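Local coordinates for protein putative Ribokinase II (Escherichia coli O6, PDB 3IQ0) that probably phosphorylates a sugar of the ribose type, taking the phosphate from ATP bound with magnesium, as a carbohydrate kinase of the pfkB (ribokinase) family, at residues 32-37 / 63-68; 41-46 / 265-270; 46-51 / 76-81. All coordinates share one frame; numbering follows the deposited sequence.

Interaction 1 (32-37 / 63-68); sequences NGPYPS and DGFGDI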
loop_
_atom_site.group_PDB
_atom_site.type_symbol
_atom_site.label_atom_id
_atom_site.label_comp_id
_atom_site.label_asym_id
_atom_site.label_seq_id
_atom_site.Cartn_x
_atom_site.Cartn_y
_atom_site.Cartn_z
ATOM N N ASN B 32 -13.382 -2.066 -7.067
ATOM C CA ASN B 32 -13.117 -2.945 -8.197
ATOM C C ASN B 32 -11.631 -2.940 -8.532
ATOM O O ASN B 32 -11.017 -1.883 -8.642
ATOM C CB ASN B 32 -13.916 -2.496 -9.426
ATOM C CG ASN B 32 -15.404 -2.391 -9.151
ATOM O OD1 ASN B 32 -16.009 -3.301 -8.577
ATOM N ND2 ASN B 32 -16.006 -1.280 -9.570
ATOM N N GLY B 33 -11.069 -4.128 -8.709
ATOM C CA GLY B 33 -9.660 -4.243 -9.026
ATOM C C GLY B 33 -9.115 -5.589 -8.593
ATOM O O GLY B 33 -9.893 -6.484 -8.244
ATOM N N PRO B 34 -7.787 -5.779 -8.622
ATOM C CA PRO B 34 -6.802 -4.784 -9.046
ATOM C C PRO B 34 -6.787 -4.657 -10.561
ATOM O O PRO B 34 -7.204 -5.572 -11.266
ATOM C CB PRO B 34 -5.494 -5.364 -8.530
ATOM C CG PRO B 34 -5.705 -6.828 -8.752
ATOM C CD PRO B 34 -7.112 -7.019 -8.201
ATOM N N TYR B 35 -6.299 -3.522 -11.045
ATOM C CA TYR B 35 -6.189 -3.265 -12.473
ATOM C C TYR B 35 -4.760 -2.831 -12.759
ATOM O O TYR B 35 -4.183 -2.046 -12.004
ATOM C CB TYR B 35 -7.162 -2.157 -12.895
ATOM C CG TYR B 35 -8.594 -2.619 -13.003
ATOM C CD1 TYR B 35 -9.023 -3.360 -14.103
ATOM C CD2 TYR B 35 -9.513 -2.349 -11.993
ATOM C CE1 TYR B 35 -10.330 -3.827 -14.194
ATOM C CE2 TYR B 35 -10.826 -2.807 -12.073
ATOM C CZ TYR B 35 -11.225 -3.548 -13.176
ATOM O OH TYR B 35 -12.509 -4.027 -13.256
ATOM N N PRO B 36 -4.163 -3.348 -13.843
ATOM C CA PRO B 36 -2.789 -2.987 -14.203
ATOM C C PRO B 36 -2.706 -1.483 -14.438
ATOM O O PRO B 36 -3.564 -0.914 -15.094
ATOM C CB PRO B 36 -2.549 -3.776 -15.488
ATOM C CG PRO B 36 -3.472 -4.929 -15.371
ATOM C CD PRO B 36 -4.717 -4.317 -14.802
ATOM N N SER B 37 -1.683 -0.831 -13.906
ATOM C CA SER B 37 -1.577 0.608 -14.099
ATOM C C SER B 37 -0.134 1.107 -14.035
ATOM O O SER B 37 0.805 0.317 -13.950
ATOM C CB SER B 37 -2.440 1.331 -13.062
ATOM O OG SER B 37 -2.623 2.695 -13.404
ATOM N N ASP B 63 4.157 -10.443 -5.096
ATOM C CA ASP B 63 2.759 -10.666 -4.743
ATOM C C ASP B 63 1.882 -10.690 -5.995
ATOM O O ASP B 63 2.356 -10.398 -7.098
ATOM C CB ASP B 63 2.278 -9.578 -3.776
ATOM C CG ASP B 63 2.515 -8.173 -4.306
ATOM O OD1 ASP B 63 2.164 -7.911 -5.473
ATOM O OD2 ASP B 63 3.047 -7.325 -3.555
ATOM N N GLY B 64 0.609 -11.041 -5.819
ATOM C CA GLY B 64 -0.324 -11.120 -6.931
ATOM C C GLY B 64 -0.567 -9.826 -7.686
ATOM O O GLY B 64 -0.967 -9.851 -8.849
ATOM N N PHE B 65 -0.351 -8.693 -7.026
ATOM C CA PHE B 65 -0.535 -7.398 -7.667
ATOM C C PHE B 65 0.621 -7.196 -8.631
ATOM O O PHE B 65 0.480 -6.551 -9.669
ATOM C CB PHE B 65 -0.559 -6.278 -6.626
ATOM C CG PHE B 65 -1.814 -6.243 -5.798
ATOM C CD1 PHE B 65 -2.925 -7.009 -6.151
ATOM C CD2 PHE B 65 -1.908 -5.405 -4.696
ATOM C CE1 PHE B 65 -4.108 -6.936 -5.421
ATOM C CE2 PHE B 65 -3.088 -5.326 -3.959
ATOM C CZ PHE B 65 -4.185 -6.088 -4.321
ATOM N N GLY B 66 1.773 -7.753 -8.271
ATOM C CA GLY B 66 2.928 -7.655 -9.136
ATOM C C GLY B 66 2.703 -8.581 -10.318
ATOM O O GLY B 66 3.034 -8.242 -11.453
ATOM N N ASP B 67 2.112 -9.744 -10.048
ATOM C CA ASP B 67 1.848 -10.735 -11.086
ATOM C C ASP B 67 0.832 -10.306 -12.136
ATOM O O ASP B 67 1.000 -10.599 -13.319
ATOM C CB ASP B 67 1.367 -12.052 -10.468
ATOM C CG ASP B 67 2.400 -12.688 -9.563
ATOM O OD1 ASP B 67 3.579 -12.274 -9.612
ATOM O OD2 ASP B 67 2.033 -13.615 -8.807
ATOM N N ILE B 68 -0.229 -9.625 -11.720
ATOM C CA ILE B 68 -1.236 -9.213 -12.687
ATOM C C ILE B 68 -0.640 -8.270 -13.733
ATOM O O ILE B 68 -1.022 -8.314 -14.902
ATOM C CB ILE B 68 -2.461 -8.558 -12.006
ATOM C CG1 ILE B 68 -3.599 -8.445 -13.020
ATOM C CG2 ILE B 68 -2.094 -7.188 -11.447
ATOM C CD1 ILE B 68 -4.883 -7.925 -12.450
#
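Pro34 sets its ring against Phe65 and Ile68, the two helix side chains that carry this largely apolar contact, which has no hydrogen bonds across it. On the Phe65 side the phenyl ring is touched at CE1 and CD1: CE1 lies 3.7 Å from both CB and CG of Pro34. The proline meets the ring obliquely, and the two side chains cross at about a right angle. Phe65 gets there because its CG lies anti to its own carbonyl carbon (chi1 -72°), which swings the ring out from the helix toward the strand. Ile68 is directed toward the strand, and its extended CG1-CD1 arm ends 3.9 Å from Pro34 CG. The same methyl CD1 sits 3.5 Å from Pro34 O, a carbonyl buried here without a hydrogen-bonding partner. Further along the strand, Pro36 CG rests at 4.2 Å from Ile68 CG1.

A cis peptide bond precedes Pro34. At the helix start, Asp63 is the N-cap: its OD1 accepts from Gly66 N at 2.8 Å. Val14 of the neighbouring strand 13-18 packs on Pro34, Phe65 and Ile68 alike.

The second subunit also packs here: its Phe95 ring meets Phe65 edge-to-face and its Phe25 lies on Pro34. Strand 29-37 pairs antiparallel with a strand of that subunit, so the arrangement is that of the dimer-forming beta lid of ribokinase-like enzymes, seated on a helix of the alpha/beta domain.

Interaction 2 (41-46 / 265-270); sequences AIFIDQ and AWIACR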
loop_
_atom_site.group_PDB
_atom_site.type_symbol
_atom_site.label_atom_id
_atom_site.label_comp_id
_atom_site.label_asym_id
_atom_site.label_seq_id
_atom_site.Cartn_x
_atom_site.Cartn_y
_atom_site.Cartn_z
ATOM N N ALA B 41 3.805 1.731 -17.805
ATOM C CA ALA B 41 3.178 0.467 -18.182
ATOM C C ALA B 41 2.066 0.663 -19.208
ATOM O O ALA B 41 1.946 -0.111 -20.156
ATOM C CB ALA B 41 2.632 -0.243 -16.943
ATOM N N ILE B 42 1.245 1.688 -19.014
ATOM C CA ILE B 42 0.166 1.961 -19.952
ATOM C C ILE B 42 0.759 2.407 -21.293
ATOM O O ILE B 42 0.288 2.000 -22.357
ATOM C CB ILE B 42 -0.786 3.040 -19.400
ATOM C CG1 ILE B 42 -1.322 2.599 -18.036
ATOM C CG2 ILE B 42 -1.939 3.257 -20.369
ATOM C CD1 ILE B 42 -2.071 3.670 -17.292
ATOM N N PHE B 43 1.794 3.237 -21.237
ATOM C CA PHE B 43 2.460 3.707 -22.449
ATOM C C PHE B 43 2.943 2.504 -23.253
ATOM O O PHE B 43 2.624 2.354 -24.435
ATOM C CB PHE B 43 3.681 4.573 -22.095
ATOM C CG PHE B 43 4.573 4.899 -23.275
ATOM C CD1 PHE B 43 4.304 5.995 -24.092
ATOM C CD2 PHE B 43 5.686 4.111 -23.563
ATOM C CE1 PHE B 43 5.127 6.307 -25.177
ATOM C CE2 PHE B 43 6.522 4.407 -24.650
ATOM C CZ PHE B 43 6.241 5.508 -25.455
ATOM N N ILE B 44 3.718 1.650 -22.596
ATOM C CA ILE B 44 4.281 0.478 -23.249
ATOM C C ILE B 44 3.231 -0.526 -23.704
ATOM O O ILE B 44 3.434 -1.227 -24.693
ATOM C CB ILE B 44 5.322 -0.220 -22.333
ATOM C CG1 ILE B 44 6.439 -0.800 -23.193
ATOM C CG2 ILE B 44 4.674 -1.310 -21.500
ATOM C CD1 ILE B 44 7.233 0.255 -23.916
ATOM N N ASP B 45 2.113 -0.610 -22.990
ATOM C CA ASP B 45 1.066 -1.544 -23.402
ATOM C C ASP B 45 0.468 -1.051 -24.725
ATOM O O ASP B 45 0.129 -1.852 -25.606
ATOM C CB ASP B 45 -0.031 -1.641 -22.346
ATOM C CG ASP B 45 -0.950 -2.824 -22.574
ATOM O OD1 ASP B 45 -0.444 -3.960 -22.647
ATOM O OD2 ASP B 45 -2.176 -2.623 -22.668
ATOM N N GLN B 46 0.352 0.264 -24.877
ATOM C CA GLN B 46 -0.203 0.808 -26.111
ATOM C C GLN B 46 0.781 0.553 -27.245
ATOM O O GLN B 46 0.379 0.241 -28.362
ATOM C CB GLN B 46 -0.489 2.309 -25.968
ATOM C CG GLN B 46 -1.098 2.968 -27.216
ATOM C CD GLN B 46 -2.316 2.223 -27.734
ATOM O OE1 GLN B 46 -2.208 1.327 -28.584
ATOM N NE2 GLN B 46 -3.478 2.575 -27.218
ATOM N N ALA B 265 0.955 5.597 -28.842
ATOM C CA ALA B 265 0.489 5.654 -30.225
ATOM C C ALA B 265 1.441 6.471 -31.103
ATOM O O ALA B 265 1.803 6.045 -32.202
ATOM C CB ALA B 265 -0.905 6.251 -30.276
ATOM N N TRP B 266 1.849 7.641 -30.622
ATOM C CA TRP B 266 2.754 8.485 -31.400
ATOM C C TRP B 266 4.066 7.763 -31.697
ATOM O O TRP B 266 4.473 7.616 -32.861
ATOM C CB TRP B 266 3.051 9.802 -30.660
ATOM C CG TRP B 266 4.169 10.590 -31.313
ATOM C CD1 TRP B 266 5.511 10.496 -31.048
ATOM C CD2 TRP B 266 4.043 11.497 -32.415
ATOM N NE1 TRP B 266 6.226 11.288 -31.922
ATOM C CE2 TRP B 266 5.347 11.911 -32.773
ATOM C CE3 TRP B 266 2.953 11.998 -33.140
ATOM C CZ2 TRP B 266 5.589 12.807 -33.825
ATOM C CZ3 TRP B 266 3.195 12.891 -34.187
ATOM C CH2 TRP B 266 4.501 13.282 -34.517
ATOM N N ILE B 267 4.723 7.311 -30.638
ATOM C CA ILE B 267 5.997 6.625 -30.768
ATOM C C ILE B 267 5.907 5.369 -31.627
ATOM O O ILE B 267 6.776 5.125 -32.466
ATOM C CB ILE B 267 6.565 6.254 -29.382
ATOM C CG1 ILE B 267 6.771 7.526 -28.548
ATOM C CG2 ILE B 267 7.877 5.523 -29.539
ATOM C CD1 ILE B 267 7.837 8.468 -29.114
ATOM N N ALA B 268 4.860 4.575 -31.432
ATOM C CA ALA B 268 4.712 3.349 -32.216
ATOM C C ALA B 268 4.405 3.655 -33.679
ATOM O O ALA B 268 4.979 3.047 -34.585
ATOM C CB ALA B 268 3.617 2.470 -31.617
ATOM N N CYS B 269 3.513 4.608 -33.919
ATOM C CA CYS B 269 3.153 4.961 -35.289
ATOM C C CYS B 269 4.344 5.504 -36.047
ATOM O O CYS B 269 4.504 5.243 -37.242
ATOM C CB CYS B 269 2.021 5.979 -35.303
ATOM S SG CYS B 269 0.452 5.246 -34.887
ATOM N N ARG B 270 5.176 6.272 -35.356
ATOM C CA ARG B 270 6.366 6.814 -35.985
ATOM C C ARG B 270 7.315 5.661 -36.315
ATOM O O ARG B 270 7.968 5.682 -37.355
ATOM C CB ARG B 270 7.034 7.838 -35.060
ATOM C CG ARG B 270 6.220 9.115 -34.932
ATOM C CD ARG B 270 6.200 9.888 -36.253
ATOM N NE ARG B 270 7.385 10.730 -36.395
ATOM C CZ ARG B 270 7.756 11.330 -37.521
ATOM N NH1 ARG B 270 7.041 11.183 -38.632
ATOM N NH2 ARG B 270 8.840 12.096 -37.530
#
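Phe43 and Ile267 make the apolar touch between these two helices. The isoleucine comes to the edge of the phenyl ring, in its plane, with CG1 3.7 Å from Phe43 CZ and 3.9 Å from Phe43 CE1; Ile267 CB follows at 4.0 Å from Phe43 CZ. Phe43 reaches across because its CG is anti to the backbone N (chi1 170°), which carries the ring out toward helix 258-271, and the two side chains cross at about a right angle. The phenyl ring is also stacked with His135, so its setting depends on more than Ile267.

The second touch is aliphatic against backbone. Gln46 CG lies 3.7 Å from Ala265 N and 4.5 Å from Ala265 CB. Gln46 CA and Ala265 CA are 6.4 Å apart, consistent with the small side chain of Ala265. Cys286 of helix 276-290 packs on both residues and Cys261 on Gln46.

No hydrogen bond joins the segments, and each helix keeps its own backbone bonding, as in Asp45 N to Ala41 O and Cys269 N to Ala265 O.

The side chain of Ala265 lies about 9 Å from the bound ATP, making this a buried helix-to-helix packing near the nucleotide site, though not in contact with the ATP, within the alpha/beta domain of the ribokinase fold.

Interaction 3 (46-51 / 76-81); sequences QVTRLG and DGVDIR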
loop_
_atom_site.group_PDB
_atom_site.type_symbol
_atom_site.label_atom_id
_atom_site.label_comp_id
_atom_site.label_asym_id
_atom_site.label_seq_id
_atom_site.Cartn_x
_atom_site.Cartn_y
_atom_site.Cartn_z
ATOM N N GLN B 46 0.352 0.264 -24.877
ATOM C CA GLN B 46 -0.203 0.808 -26.111
ATOM C C GLN B 46 0.781 0.553 -27.245
ATOM O O GLN B 46 0.379 0.241 -28.362
ATOM C CB GLN B 46 -0.489 2.309 -25.968
ATOM C CG GLN B 46 -1.098 2.968 -27.216
ATOM C CD GLN B 46 -2.316 2.223 -27.734
ATOM O OE1 GLN B 46 -2.208 1.327 -28.584
ATOM N NE2 GLN B 46 -3.478 2.575 -27.218
ATOM N N VAL B 47 2.075 0.665 -26.955
ATOM C CA VAL B 47 3.079 0.410 -27.977
ATOM C C VAL B 47 2.990 -1.023 -28.487
ATOM O O VAL B 47 2.962 -1.246 -29.692
ATOM C CB VAL B 47 4.510 0.639 -27.454
ATOM C CG1 VAL B 47 5.510 0.142 -28.468
ATOM C CG2 VAL B 47 4.734 2.122 -27.170
ATOM N N THR B 48 2.948 -1.994 -27.578
ATOM C CA THR B 48 2.881 -3.390 -28.005
ATOM C C THR B 48 1.561 -3.746 -28.673
ATOM O O THR B 48 1.515 -4.646 -29.503
ATOM C CB THR B 48 3.100 -4.377 -26.839
ATOM O OG1 THR B 48 3.317 -5.681 -27.383
ATOM C CG2 THR B 48 1.863 -4.433 -25.915
ATOM N N ARG B 49 0.488 -3.047 -28.320
ATOM C CA ARG B 49 -0.791 -3.346 -28.936
ATOM C C ARG B 49 -0.820 -2.864 -30.379
ATOM O O ARG B 49 -1.650 -3.312 -31.164
ATOM C CB ARG B 49 -1.932 -2.723 -28.138
ATOM C CG ARG B 49 -2.104 -3.356 -26.770
ATOM C CD ARG B 49 -3.557 -3.383 -26.399
ATOM N NE ARG B 49 -4.293 -4.332 -27.222
ATOM C CZ ARG B 49 -5.605 -4.280 -27.419
ATOM N NH1 ARG B 49 -6.318 -3.318 -26.860
ATOM N NH2 ARG B 49 -6.205 -5.198 -28.161
ATOM N N LEU B 50 0.084 -1.945 -30.724
ATOM C CA LEU B 50 0.171 -1.446 -32.092
ATOM C C LEU B 50 1.129 -2.337 -32.906
ATOM O O LEU B 50 1.358 -2.102 -34.095
ATOM C CB LEU B 50 0.603 0.031 -32.099
ATOM C CG LEU B 50 -0.521 0.949 -31.574
ATOM C CD1 LEU B 50 -0.030 2.379 -31.407
ATOM C CD2 LEU B 50 -1.717 0.894 -32.543
ATOM N N GLY B 51 1.665 -3.371 -32.254
ATOM C CA GLY B 51 2.543 -4.325 -32.921
ATOM C C GLY B 51 4.031 -4.032 -32.923
ATOM O O GLY B 51 4.816 -4.742 -33.551
ATOM N N ASP B 76 0.360 -9.276 -23.694
ATOM C CA ASP B 76 0.180 -8.307 -24.761
ATOM C C ASP B 76 1.389 -8.221 -25.692
ATOM O O ASP B 76 1.362 -7.499 -26.690
ATOM C CB ASP B 76 -0.165 -6.930 -24.190
ATOM C CG ASP B 76 -1.612 -6.844 -23.725
ATOM O OD1 ASP B 76 -2.421 -7.725 -24.097
ATOM O OD2 ASP B 76 -1.955 -5.890 -23.004
ATOM N N GLY B 77 2.443 -8.964 -25.365
ATOM C CA GLY B 77 3.620 -8.987 -26.217
ATOM C C GLY B 77 4.823 -8.192 -25.754
ATOM O O GLY B 77 5.818 -8.105 -26.477
ATOM N N VAL B 78 4.742 -7.605 -24.564
ATOM C CA VAL B 78 5.859 -6.816 -24.044
ATOM C C VAL B 78 6.987 -7.692 -23.514
ATOM O O VAL B 78 6.745 -8.760 -22.957
ATOM C CB VAL B 78 5.415 -5.885 -22.893
ATOM C CG1 VAL B 78 6.604 -5.079 -22.402
ATOM C CG2 VAL B 78 4.306 -4.965 -23.364
ATOM N N ASP B 79 8.221 -7.240 -23.710
ATOM C CA ASP B 79 9.386 -7.960 -23.210
ATOM C C ASP B 79 9.450 -7.552 -21.737
ATOM O O ASP B 79 9.733 -6.392 -21.424
ATOM C CB ASP B 79 10.652 -7.496 -23.937
ATOM C CG ASP B 79 11.914 -8.167 -23.411
ATOM O OD1 ASP B 79 11.857 -8.832 -22.354
ATOM O OD2 ASP B 79 12.970 -8.020 -24.059
ATOM N N ILE B 80 9.182 -8.486 -20.833
ATOM C CA ILE B 80 9.187 -8.142 -19.416
ATOM C C ILE B 80 10.396 -8.605 -18.613
ATOM O O ILE B 80 10.346 -8.647 -17.385
ATOM C CB ILE B 80 7.893 -8.649 -18.723
ATOM C CG1 ILE B 80 7.697 -10.151 -18.964
ATOM C CG2 ILE B 80 6.685 -7.885 -19.263
ATOM C CD1 ILE B 80 8.683 -11.030 -18.237
ATOM N N ARG B 81 11.486 -8.935 -19.298
ATOM C CA ARG B 81 12.687 -9.391 -18.606
ATOM C C ARG B 81 13.270 -8.305 -17.710
ATOM O O ARG B 81 13.968 -8.601 -16.737
ATOM C CB ARG B 81 13.741 -9.854 -19.615
ATOM C CG ARG B 81 13.319 -11.059 -20.436
ATOM C CD ARG B 81 14.464 -11.526 -21.307
ATOM N NE ARG B 81 15.026 -10.415 -22.063
ATOM C CZ ARG B 81 14.912 -10.266 -23.377
ATOM N NH1 ARG B 81 14.257 -11.168 -24.098
ATOM N NH2 ARG B 81 15.447 -9.205 -23.967
#
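Thr48 hydrogen-bonds across to Asp76, its OG1 donating to Asp76 O at 2.8 Å. The hydroxyl does not come in on a lone pair: it stands above the carbonyl plane, 38° out of it, with a C=O...donor angle of 125°. The chi1 of Thr48 (-167°) places OG1 anti to the backbone N and leaves CG2 between N and the carbonyl carbon, so the hydroxyl and the methyl both face the 76-81 segment. This is the one hydrogen bond across the contact, and it ties a helix side chain to the end of helix 64-75.

Apolar touches accompany it. Thr48 CG2 lies 3.6 Å from Val78 CG2, the two side chains crossing at about a right angle, and 3.7 Å from Asp76 CB. Cys54 of strand 54-61 packs on both Thr48 and Val78, and Leu73 adds to the valine from helix 64-75.

Close packing continues over the backbone of Gly77, whose carbonyl carbon C is 3.4 Å from Thr48 OG1. Gly77 has positive phi and closes helix 64-75 with a Schellman motif. Gly51 ends helix 39-49 in the same way.

Among the charged groups, Asp76 OD2 comes within 2.5 Å of Asp45 OD1, a pairing of like charges in which one carboxylate may be protonated, and it also has a weak, long ion pair with Arg72. Arg49 NE stays 5.0 Å from Asp76 OD1, opposite in charge but not touching. In the loop beyond, Asp79 is backbone-bonded to Cys54 and Ile56 of strand 54-61.

The Schellman-capped end of helix 64-75, leading to strand 83-86, thus packs on helix 39-49 in the alpha/beta domain of the ribokinase fold.

Helix 39-49 runs through interactions 2 and 3, which share Gln46 and have centres 9 Å apart; Leu50 CD1 of the latter packs on Ala265 CA and Ala268 CB of the former. Interaction 1 lies farther off, with centres 21 Å from interaction 2 and 18 Å from interaction 3, but strand 29-37 leads directly into helix 39-49, Ser37 OG touches Ile42 CD1, and helix 64-75 runs from interaction 1 to interaction 3. Along the chain the segments come as 32-37, 41-46, 46-51, 63-68, 76-81 and, much later, 265-270. Together they connect the beta lid at the subunit interface, through helix 39-49, with helix 258-271 near the ATP site.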